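Local coordinates for protein phytanoyl-CoA dioxygenase (Streptomyces malaysiense, PDB 6ZYL) that catalyses, as the non-heme monooxygenase ThoJ, the beta-hydroxylation of thioholgamide, probably using iron and 2-oxoglutarate, at residues Ala49-Ala52 against Leu53-Gln57; Phe271-Ala274 against Ala275-Phe279. One frame throughout, in Å; residues are numbered along the deposited sequence.

How the contacts relate
Both contacts are local: contact 1 lies early in helix 46-66, and contact 2 is the N-terminal start of helix 273-295. Contact 1 is partly buried, with Ala52 and Cys56 packed inward, whereas contact 2 lies at the surface. Their centres are 21 Å apart and they do not touch, yet they are linked through helix 46-66, since Phe271 of contact 2 packs on a later part of it. In each, a glutamine donates to an oxygen-bearing side chain four residues on: a carboxylate tied to Arg88 in contact 1, an exposed asparagine in contact 2. Contact 2 adds the capping and apolar interactions of a helix start.

Contact 1: residues Ala49-Ala52 against Leu53-Gln57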
loop_
_atom_site.group_PDB
_atom_site.type_symbol
_atom_site.label_atom_id
_atom_site.label_comp_id
_atom_site.label_asym_id
_atom_site.label_seq_id
_atom_site.Cartn_x
_atom_site.Cartn_y
_atom_site.Cartn_z
ATOM N N ALA A 49 -8.844 12.706 -7.558
ATOM C CA ALA A 49 -7.414 12.486 -7.370
ATOM C C ALA A 49 -6.699 13.787 -7.034
ATOM O O ALA A 49 -5.861 13.825 -6.125
ATOM C CB ALA A 49 -6.807 11.852 -8.621
ATOM N N GLU A 50 -7.015 14.866 -7.757
ATOM C CA GLU A 50 -6.378 16.148 -7.482
ATOM C C GLU A 50 -6.779 16.678 -6.111
ATOM O O GLU A 50 -5.941 17.216 -5.378
ATOM C CB GLU A 50 -6.733 17.159 -8.575
ATOM C CG GLU A 50 -6.124 18.538 -8.352
ATOM C CD GLU A 50 -6.375 19.500 -9.502
ATOM O OE1 GLU A 50 -6.761 19.045 -10.600
ATOM O OE2 GLU A 50 -6.185 20.719 -9.304
ATOM N N GLN A 51 -8.056 16.542 -5.747
ATOM C CA GLN A 51 -8.501 16.992 -4.432
ATOM C C GLN A 51 -7.831 16.178 -3.330
ATOM O O GLN A 51 -7.338 16.733 -2.341
ATOM C CB GLN A 51 -10.024 16.893 -4.332
ATOM C CG GLN A 51 -10.604 17.369 -3.009
ATOM C CD GLN A 51 -10.162 18.774 -2.637
ATOM O OE1 GLN A 51 -9.888 19.606 -3.503
ATOM N NE2 GLN A 51 -10.094 19.043 -1.340
ATOM N N ALA A 52 -7.794 14.853 -3.493
ATOM C CA ALA A 52 -7.102 14.011 -2.523
ATOM C C ALA A 52 -5.631 14.394 -2.415
ATOM O O ALA A 52 -5.071 14.436 -1.313
ATOM C CB ALA A 52 -7.246 12.540 -2.911
ATOM N N LEU A 53 -4.985 14.675 -3.548
ATOM C CA LEU A 53 -3.584 15.080 -3.510
ATOM C C LEU A 53 -3.410 16.372 -2.724
ATOM O O LEU A 53 -2.460 16.511 -1.945
ATOM C CB LEU A 53 -3.046 15.239 -4.932
ATOM C CG LEU A 53 -1.595 15.708 -5.053
ATOM C CD1 LEU A 53 -0.651 14.727 -4.378
ATOM C CD2 LEU A 53 -1.214 15.902 -6.516
ATOM N N ALA A 54 -4.318 17.333 -2.917
ATOM C CA ALA A 54 -4.244 18.578 -2.160
ATOM C C ALA A 54 -4.402 18.320 -0.666
ATOM O O ALA A 54 -3.673 18.893 0.152
ATOM C CB ALA A 54 -5.313 19.555 -2.650
ATOM N N GLU A 55 -5.350 17.460 -0.293
ATOM C CA GLU A 55 -5.542 17.135 1.117
ATOM C C GLU A 55 -4.347 16.369 1.671
ATOM O O GLU A 55 -3.961 16.564 2.829
ATOM C CB GLU A 55 -6.831 16.333 1.289
ATOM C CG GLU A 55 -8.074 17.101 0.869
ATOM C CD GLU A 55 -9.332 16.255 0.892
ATOM O OE1 GLU A 55 -9.279 15.112 1.390
ATOM O OE2 GLU A 55 -10.378 16.740 0.411
ATOM N N CYS A 56 -3.722 15.547 0.864
ATOM C CA CYS A 56 -2.557 14.831 1.292
ATOM C C CYS A 56 -1.407 15.775 1.581
ATOM O O CYS A 56 -0.740 15.641 2.529
ATOM C CB CYS A 56 -2.169 13.798 0.261
ATOM S SG CYS A 56 -0.600 13.048 0.438
ATOM N N GLN A 57 -1.219 16.734 0.714
ATOM C CA GLN A 57 -0.180 17.731 0.860
ATOM C C GLN A 57 -0.422 18.623 2.091
ATOM O O GLN A 57 0.466 18.946 2.785
ATOM C CB GLN A 57 0.057 18.488 -0.431
ATOM C CG GLN A 57 0.724 17.638 -1.476
ATOM C CD GLN A 57 0.924 18.324 -2.793
ATOM O OE1 GLN A 57 0.091 19.047 -3.245
ATOM N NE2 GLN A 57 2.056 18.103 -3.399
#
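Gln51 and Glu55 meet one turn apart on helix 46-66, their flat ends turned 71° against each other. The glutamine leaves the backbone with CG anti to N and then bends at chi2 (54°), which carries its amide forward along the helix to the glutamate. There NE2 of Gln51 donates to OE2 of Glu55 over 2.9 Å in a nearly straight bond (165°), with OE2 close to the glutamine's amide plane and met on the anti side of the carboxylate. The glutamate runs extended beyond CG, and its CG lies 3.3 Å from Gln51 O, the oxygen that also accepts from Glu55 N at 2.9 Å. The other carboxylate oxygen, OE1, forms a salt bridge with Arg88 of helix 84-90. Ala52, whose O accepts from Cys56 N at 2.8 Å, packs its methyl on Arg88 and Ile89, while Leu53 rests on Phe230 of strand 229-237. With an alanine in place of Glu55, Arg88 would probably lose this carboxylate and the Gln51 amide would be freer to turn. The divided carboxylate thus joins a bond within the helix to an ionic bond between helices, and the glutamine amide, as a neutral donor, probably helps to fix the rotation of the carboxylate.

Contact 2: residues Phe271-Ala274 against Ala275-Phe279; sequences FDQA and ALNDF
Phe271 and Leu276 bracket the N-terminus of helix 273-295 as a hydrophobic staple, the residue before the N-cap touching the fourth residue after the cap, at the surface of the protein. CD2 of Leu276 approaches the edge of the phenyl ring near its plane, 4.4 Å from Phe271 CD1, while its other methyl, CD1, lies 3.6 Å from Phe271 O. Between them Asp272 is the N-cap. Its CG lies beside the carbonyl carbon, and the carboxylate reaches forward over the first turn, where OD2 accepts from Ala275 N in a weak capping bond of 3.4 Å. The Asp272 carbonyl oxygen takes the firmer bond, from Leu276 N at 2.8 Å, and a weak, bent one from Ala275 N. As the residue facing the cap is an alanine, a reciprocal side-chain bond, which would complete a capping box, cannot form.

On the exposed side of the same turn, Gln273 reaches along the helix to Asn277. Its NE2 donates to Asn277 OD1 over 3.0 Å, with the acceptor in the glutamine's amide plane but the donor 42° out of the asparagine's carbonyl plane, and the two amides are inclined at 46°. The bond therefore misses the lone pairs of OD1 and, at an N-H...O angle of 144°, is not straight. Further along, Asp278 N donates to Ala274 O, and the Asp278 carboxylate forms a salt bridge with Arg265.

Phe271 packs on Tyr59, Ala62 and Val63 of helix 46-66, and both Phe271 and Leu276 touch Leu70 of helix 68-72, so the staple seats the start of the C-terminal helix against these two helices.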
loop_
_atom_site.group_PDB
_atom_site.type_symbol
_atom_site.label_atom_id
_atom_site.label_comp_id
_atom_site.label_asym_id
_atom_site.label_seq_id
_atom_site.Cartn_x
_atom_site.Cartn_y
_atom_site.Cartn_z
ATOM N N PHE A 271 -6.871 14.238 12.915
ATOM C CA PHE A 271 -6.063 14.363 14.125
ATOM C C PHE A 271 -6.909 14.451 15.395
ATOM O O PHE A 271 -6.458 15.002 16.406
ATOM C CB PHE A 271 -5.130 15.577 14.039
ATOM C CG PHE A 271 -4.354 15.659 12.754
ATOM C CD1 PHE A 271 -3.523 14.621 12.367
ATOM C CD2 PHE A 271 -4.456 16.772 11.934
ATOM C CE1 PHE A 271 -2.809 14.690 11.187
ATOM C CE2 PHE A 271 -3.742 16.847 10.752
ATOM C CZ PHE A 271 -2.918 15.804 10.378
ATOM N N ASP A 272 -8.129 13.921 15.366
ATOM C CA ASP A 272 -8.933 13.837 16.578
ATOM C C ASP A 272 -8.167 13.074 17.652
ATOM O O ASP A 272 -7.528 12.055 17.374
ATOM C CB ASP A 272 -10.265 13.154 16.273
ATOM C CG ASP A 272 -10.992 12.714 17.521
ATOM O OD1 ASP A 272 -11.442 13.589 18.292
ATOM O OD2 ASP A 272 -11.117 11.492 17.729
ATOM N N GLN A 273 -8.225 13.578 18.889
ATOM C CA GLN A 273 -7.357 13.051 19.940
ATOM C C GLN A 273 -7.564 11.554 20.140
ATOM O O GLN A 273 -6.600 10.814 20.374
ATOM C CB GLN A 273 -7.595 13.803 21.249
ATOM C CG GLN A 273 -6.594 13.462 22.348
ATOM C CD GLN A 273 -5.161 13.785 21.963
ATOM O OE1 GLN A 273 -4.841 14.919 21.606
ATOM N NE2 GLN A 273 -4.289 12.785 22.035
ATOM N N ALA A 274 -8.811 11.088 20.064
ATOM C CA ALA A 274 -9.055 9.652 20.163
ATOM C C ALA A 274 -8.368 8.907 19.025
ATOM O O ALA A 274 -7.856 7.797 19.216
ATOM C CB ALA A 274 -10.557 9.371 20.160
ATOM N N ALA A 275 -8.344 9.505 17.832
ATOM C CA ALA A 275 -7.668 8.876 16.702
ATOM C C ALA A 275 -6.159 8.879 16.898
ATOM O O ALA A 275 -5.481 7.900 16.564
ATOM C CB ALA A 275 -8.041 9.590 15.402
ATOM N N LEU A 276 -5.613 9.972 17.435
ATOM C CA LEU A 276 -4.180 10.023 17.696
ATOM C C LEU A 276 -3.765 8.939 18.682
ATOM O O LEU A 276 -2.742 8.272 18.490
ATOM C CB LEU A 276 -3.791 11.399 18.233
ATOM C CG LEU A 276 -3.807 12.575 17.259
ATOM C CD1 LEU A 276 -3.443 13.859 18.004
ATOM C CD2 LEU A 276 -2.861 12.341 16.100
ATOM N N ASN A 277 -4.546 8.753 19.751
ATOM C CA ASN A 277 -4.202 7.745 20.749
ATOM C C ASN A 277 -4.244 6.346 20.153
ATOM O O ASN A 277 -3.341 5.534 20.387
ATOM C CB ASN A 277 -5.146 7.850 21.946
ATOM C CG ASN A 277 -4.986 9.155 22.702
ATOM O OD1 ASN A 277 -3.965 9.833 22.586
ATOM N ND2 ASN A 277 -5.999 9.516 23.480
ATOM N N ASP A 278 -5.290 6.040 19.379
ATOM C CA ASP A 278 -5.348 4.751 18.700
ATOM C C ASP A 278 -4.237 4.616 17.669
ATOM O O ASP A 278 -3.725 3.512 17.448
ATOM C CB ASP A 278 -6.709 4.569 18.029
ATOM C CG ASP A 278 -7.840 4.420 19.027
ATOM O OD1 ASP A 278 -7.571 4.052 20.191
ATOM O OD2 ASP A 278 -9.001 4.673 18.647
ATOM N N PHE A 279 -3.859 5.725 17.027
ATOM C CA PHE A 279 -2.764 5.713 16.062
ATOM C C PHE A 279 -1.453 5.328 16.734
ATOM O O PHE A 279 -0.759 4.406 16.288
ATOM C CB PHE A 279 -2.675 7.092 15.397
ATOM C CG PHE A 279 -1.499 7.263 14.482
ATOM C CD1 PHE A 279 -1.584 6.904 13.147
ATOM C CD2 PHE A 279 -0.315 7.807 14.951
ATOM C CE1 PHE A 279 -0.504 7.069 12.301
ATOM C CE2 PHE A 279 0.769 7.973 14.111
ATOM C CZ PHE A 279 0.674 7.607 12.784
#